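Local coordinates for SAM-dependent methyltransferase (Pyrococcus horikoshii, PDB 1WZN), which probably transfers a methyl group from S-adenosylmethionine to an unspecified acceptor, and binds the product S-adenosyl-L-homocysteine, at residues F128-V131 with A132-L135. Numbering follows the deposited sequence.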
ATOM      1  N   PHE A 128      31.789  17.957  15.007  1.00 16.11           N
ATOM      2  CA  PHE A 128      31.976  19.181  14.240  1.00 17.18           C
ATOM      3  C   PHE A 128      33.044  20.060  14.880  1.00 19.65           C
ATOM      4  O   PHE A 128      33.816  20.718  14.182  1.00 19.15           O
ATOM      5  CB  PHE A 128      30.666  19.975  14.133  1.00 18.50           C
ATOM      6  CG  PHE A 128      29.600  19.311  13.291  1.00 19.90           C
ATOM      7  CD1 PHE A 128      29.922  18.327  12.364  1.00 19.22           C
ATOM      8  CD2 PHE A 128      28.271  19.706  13.406  1.00 21.28           C
ATOM      9  CE1 PHE A 128      28.935  17.747  11.562  1.00 21.28           C
ATOM     10  CE2 PHE A 128      27.283  19.135  12.612  1.00 21.74           C
ATOM     11  CZ  PHE A 128      27.614  18.153  11.689  1.00 19.90           C
ATOM     12  N   SER A 129      33.074  20.080  16.208  1.00 20.04           N
ATOM     13  CA  SER A 129      34.060  20.880  16.926  1.00 22.65           C
ATOM     14  C   SER A 129      35.471  20.353  16.648  1.00 21.71           C
ATOM     15  O   SER A 129      36.395  21.134  16.401  1.00 22.34           O
ATOM     16  CB  SER A 129      33.782  20.838  18.429  1.00 24.35           C
ATOM     17  OG  SER A 129      34.637  21.738  19.112  1.00 29.75           O
ATOM     18  N   LYS A 130      35.634  19.033  16.691  1.00 19.38           N
ATOM     19  CA  LYS A 130      36.934  18.414  16.433  1.00 21.10           C
ATOM     20  C   LYS A 130      37.357  18.600  14.976  1.00 20.42           C
ATOM     21  O   LYS A 130      38.546  18.758  14.684  1.00 19.91           O
ATOM     22  CB  LYS A 130      36.900  16.917  16.765  1.00 21.89           C
ATOM     23  CG  LYS A 130      36.495  16.587  18.193  1.00 29.11           C
ATOM     24  CD  LYS A 130      37.534  17.056  19.191  1.00 31.85           C
ATOM     25  CE  LYS A 130      37.752  16.025  20.289  1.00 34.99           C
ATOM     26  NZ  LYS A 130      39.158  16.033  20.774  1.00 39.44           N
ATOM     27  N   VAL A 131      36.388  18.572  14.066  1.00 16.10           N
ATOM     28  CA  VAL A 131      36.665  18.752  12.645  1.00 18.73           C
ATOM     29  C   VAL A 131      37.161  20.176  12.398  1.00 20.46           C
ATOM     30  O   VAL A 131      38.141  20.389  11.679  1.00 17.92           O
ATOM     31  CB  VAL A 131      35.399  18.483  11.780  1.00 17.30           C
ATOM     32  CG1 VAL A 131      35.621  18.972  10.359  1.00 16.32           C
ATOM     33  CG2 VAL A 131      35.088  16.983  11.773  1.00 17.73           C
ATOM     34  N   ALA A 132      36.485  21.152  13.000  1.00 19.29           N
ATOM     35  CA  ALA A 132      36.893  22.543  12.848  1.00 22.12           C
ATOM     36  C   ALA A 132      38.336  22.713  13.339  1.00 21.80           C
ATOM     37  O   ALA A 132      39.131  23.411  12.709  1.00 23.98           O
ATOM     38  CB  ALA A 132      35.964  23.455  13.635  1.00 21.00           C
ATOM     39  N   GLU A 133      38.673  22.065  14.449  1.00 20.74           N
ATOM     40  CA  GLU A 133      40.023  22.164  15.001  1.00 22.24           C
ATOM     41  C   GLU A 133      41.069  21.495  14.106  1.00 20.84           C
ATOM     42  O   GLU A 133      42.244  21.857  14.141  1.00 18.83           O
ATOM     43  CB  GLU A 133      40.079  21.551  16.404  1.00 24.96           C
ATOM     44  CG  GLU A 133      39.142  22.212  17.404  1.00 29.15           C
ATOM     45  CD  GLU A 133      39.367  21.746  18.831  1.00 32.19           C
ATOM     46  OE1 GLU A 133      39.444  20.519  19.062  1.00 34.22           O
ATOM     47  OE2 GLU A 133      39.461  22.613  19.727  1.00 35.78           O
ATOM     48  N   ALA A 134      40.645  20.525  13.301  1.00 17.13           N
ATOM     49  CA  ALA A 134      41.570  19.824  12.407  1.00 16.44           C
ATOM     50  C   ALA A 134      41.853  20.569  11.102  1.00 16.76           C
ATOM     51  O   ALA A 134      42.845  20.293  10.423  1.00 17.39           O
ATOM     52  CB  ALA A 134      41.027  18.428  12.095  1.00 16.59           C
ATOM     53  N   LEU A 135      40.995  21.523  10.757  1.00 16.66           N
ATOM     54  CA  LEU A 135      41.128  22.264   9.506  1.00 17.58           C
ATOM     55  C   LEU A 135      42.057  23.471   9.458  1.00 19.41           C
ATOM     56  O   LEU A 135      42.167  24.230  10.422  1.00 19.91           O
ATOM     57  CB  LEU A 135      39.749  22.735   9.039  1.00 17.92           C
ATOM     58  CG  LEU A 135      38.773  21.694   8.493  1.00 18.31           C
ATOM     59  CD1 LEU A 135      37.389  22.334   8.346  1.00 18.86           C
ATOM     60  CD2 LEU A 135      39.266  21.177   7.153  1.00 16.15           C
TER
HETATM   61  O   HOH W   1      36.641  20.110  20.556  1.00 46.07           O
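A132 N donates to F128 O (3.0 Å) and E133 N to S129 O in regular i to i+4 helical bonds, but the last turn tightens: A134 N bonds to V131 O three residues back (3.0 Å), lying above that carbonyl plane, while its bond to K130 O and that of L135 N to V131 O are weak. On the buried side V131 CG1, anti to the backbone N (chi1 167°), meets the L135 methyl CD1 at 4.3 Å, and both side chains pack on V109 of strand 106-111. F128 leaves the backbone away from this turn, and its side chain packs on V215, L218 and A219 of helix 212-219. On the solvent side the E133 chain slants outward and back toward the preceding turn, its CG 3.1 Å from S129 O, and leaves OE1 4.0 Å from K130 CD. A water 3.0 Å from S129 OG links the two residues through a weak bond to E133 OE1. K130 NZ stays 4.8 Å from E133 OE1, without ion-pair contact; its bent chain takes the amine to a hydrogen bond with I100 O. L135 is the first residue to leave helical geometry, and its O accepts a bond from N104 ND2. This is the C-terminal end of an amphipathic helix in a Rossmann-like methyltransferase fold, part of the beta-alpha-beta crossover between parallel neighbouring strands 106-111 and 139-146.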